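PDB 2F06: acetohydroxyacid synthase small subunit Related from Bacteroides thetaiotaomicron, which is of uncharacterised function but, as a protein with paired ACT domains related to acetohydroxyacid synthase small subunits, probably senses amino acids such as histidine. Local coordinates for the interface of chains A and B. Sequence-based numbering; all coordinates share one arbitrary frame. Chains: chain A/B, conserved hypothetical protein.

The interface of chains A and B. Residues chain A 12, 14, 44-45; chain B 10, 70, 72.
The C-terminal end of strand 5-13 and the loop after it, with the loop joining strands 34-41 and 46-52, all of chain A, meet strands 6-13 and 69-80 of chain B. Both chains are ACT-domain proteins, whose paired βαββαβ domains commonly bind amino acids and often associate side by side through their β-sheets. The patch belongs to a two-fold symmetric interface, so its contacts recur with the chains exchanged; whether this pairing persists in solution the structure alone does not show. A:Phe45 and B:Asn70 make its centre. The outer end of the phenyl ring reaches B:Asn70, CE1 lying 3.4 Å from the methylene CB and 3.5 Å from the amide carbon CG, while ring and amide planes are 25° apart. With CG anti to its own carbonyl carbon (chi1 -53°), A:Phe45 directs this ring toward chain B. On the other side of the ring's outer end, CE2 lies against B:Ser10, 3.5 Å from CB, and the hydroxyl OG is slightly farther off. Within chain A, A:Phe12 CZ lies 4.2 Å above the plane of the A:Phe45 ring, displaced toward its rim, and the backbone of A:Glu14 borders that ring's edge. Were A:Phe45 replaced by alanine, B:Asn70 CB and B:Ser10 CB would probably lose their aromatic neighbour, with a gap opened beside them. A:Phe12 and B:Asn70 approach each other from opposite directions; A:Phe12, its CG anti to the backbone N (chi1 177°), brings CZ to 3.2 Å from the amide nitrogen ND2. A:Glu14 is poorly ordered: its aliphatic base appears to lie beside the same amide, and the approach of its carboxylate to OD1 is doubtful. At the other end of the patch A:Asp44 passes B:Thr72 loosely, with carboxylate OD2 3.7 Å from hydroxyl OG1 and OD1 3.8 Å from methyl CG2.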
ATOM      1  N   PHE A  12      -2.788  -6.200 -11.493  1.00 26.99           N
ATOM      2  CA  PHE A  12      -2.565  -4.743 -11.478  1.00 30.38           C
ATOM      3  C   PHE A  12      -3.760  -4.055 -12.151  1.00 31.50           C
ATOM      4  O   PHE A  12      -4.049  -4.314 -13.300  1.00 31.99           O
ATOM      5  CB  PHE A  12      -1.241  -4.399 -12.144  1.00 30.04           C
ATOM      6  CG  PHE A  12      -0.935  -2.883 -12.262  1.00 31.83           C
ATOM      7  CD1 PHE A  12      -0.713  -2.091 -11.108  1.00 33.89           C
ATOM      8  CD2 PHE A  12      -0.827  -2.280 -13.538  1.00 28.92           C
ATOM      9  CE1 PHE A  12      -0.382  -0.715 -11.224  1.00 32.38           C
ATOM     10  CE2 PHE A  12      -0.515  -0.935 -13.690  1.00 28.28           C
ATOM     11  CZ  PHE A  12      -0.292  -0.137 -12.513  1.00 35.47           C
ATOM     12  N   GLU A  14      -5.156  -0.769 -13.278  1.00 37.26           N
ATOM     13  CA  GLU A  14      -4.813   0.607 -13.573  1.00 39.79           C
ATOM     14  C   GLU A  14      -6.032   1.553 -13.442  1.00 40.09           C
ATOM     15  O   GLU A  14      -7.096   1.111 -13.053  1.00 40.03           O
ATOM     16  CB  GLU A  14      -4.188   0.655 -14.949  1.00 40.27           C
ATOM     17  CG  GLU A  14      -5.027   0.117 -16.024  1.00 44.04           C
ATOM     18  CD  GLU A  14      -4.926   0.988 -17.251  1.00 50.83           C
ATOM     19  OE1 GLU A  14      -5.274   2.190 -17.139  1.00 53.51           O
ATOM     20  OE2 GLU A  14      -4.523   0.484 -18.337  1.00 55.14           O
ATOM     21  N   ASP A  44      -4.114   5.591  -6.514  1.00 22.66           N
ATOM     22  CA  ASP A  44      -4.294   5.693  -7.961  1.00 23.69           C
ATOM     23  C   ASP A  44      -4.806   4.371  -8.492  1.00 24.59           C
ATOM     24  O   ASP A  44      -5.646   4.341  -9.417  1.00 24.02           O
ATOM     25  CB  ASP A  44      -3.048   6.121  -8.767  1.00 21.85           C
ATOM     26  CG  ASP A  44      -2.343   7.320  -8.213  1.00 24.37           C
ATOM     27  OD1 ASP A  44      -2.980   8.333  -7.832  1.00 21.39           O
ATOM     28  OD2 ASP A  44      -1.092   7.281  -8.229  1.00 27.26           O
ATOM     29  N   PHE A  45      -4.296   3.254  -7.960  1.00 25.46           N
ATOM     30  CA  PHE A  45      -4.502   1.946  -8.553  0.50 25.04           C
ATOM     31  C   PHE A  45      -4.764   0.952  -7.453  1.00 27.29           C
ATOM     32  O   PHE A  45      -4.454   1.241  -6.291  1.00 27.26           O
ATOM     33  CB  PHE A  45      -3.247   1.527  -9.359  0.50 23.83           C
ATOM     34  CG  PHE A  45      -2.791   2.566 -10.379  0.50 20.86           C
ATOM     35  CD1 PHE A  45      -3.328   2.597 -11.636  0.50 18.49           C
ATOM     36  CD2 PHE A  45      -1.836   3.510 -10.057  0.50 17.02           C
ATOM     37  CE1 PHE A  45      -2.905   3.545 -12.551  0.50 16.42           C
ATOM     38  CE2 PHE A  45      -1.401   4.419 -10.951  0.50 17.70           C
ATOM     39  CZ  PHE A  45      -1.953   4.461 -12.205  0.50 16.16           C
TER
ATOM     40  N   SER B  10       3.626   5.760 -13.295  1.00 18.11           N
ATOM     41  CA  SER B  10       3.457   4.732 -12.246  1.00 19.75           C
ATOM     42  C   SER B  10       3.689   3.384 -12.912  1.00 19.95           C
ATOM     43  O   SER B  10       2.910   2.984 -13.811  1.00 20.71           O
ATOM     44  CB  SER B  10       2.035   4.774 -11.676  1.00 20.70           C
ATOM     45  OG  SER B  10       1.942   5.881 -10.791  1.00 21.45           O
ATOM     46  N   ASN B  70       1.309   3.436 -16.077  1.00 17.88           N
ATOM     47  CA  ASN B  70       0.249   4.405 -16.153  1.00 19.08           C
ATOM     48  C   ASN B  70       0.721   5.807 -15.954  1.00 18.21           C
ATOM     49  O   ASN B  70       1.774   6.028 -15.422  1.00 16.68           O
ATOM     50  CB  ASN B  70      -0.827   3.990 -15.184  1.00 20.14           C
ATOM     51  CG  ASN B  70      -1.486   2.738 -15.691  1.00 23.89           C
ATOM     52  OD1 ASN B  70      -1.998   2.719 -16.778  1.00 34.05           O
ATOM     53  ND2 ASN B  70      -1.371   1.692 -14.971  1.00 33.23           N
ATOM     54  N   THR B  72      -0.196   9.505 -14.257  1.00 19.50           N
ATOM     55  CA  THR B  72      -0.978  10.262 -13.233  1.00 20.98           C
ATOM     56  C   THR B  72      -0.553  11.726 -13.212  1.00 19.62           C
ATOM     57  O   THR B  72       0.660  12.031 -13.194  1.00 19.09           O
ATOM     58  CB  THR B  72      -0.750   9.709 -11.789  1.00 21.84           C
ATOM     59  OG1 THR B  72      -1.154   8.344 -11.735  1.00 28.71           O
ATOM     60  CG2 THR B  72      -1.578  10.458 -10.706  1.00 22.25           C
TER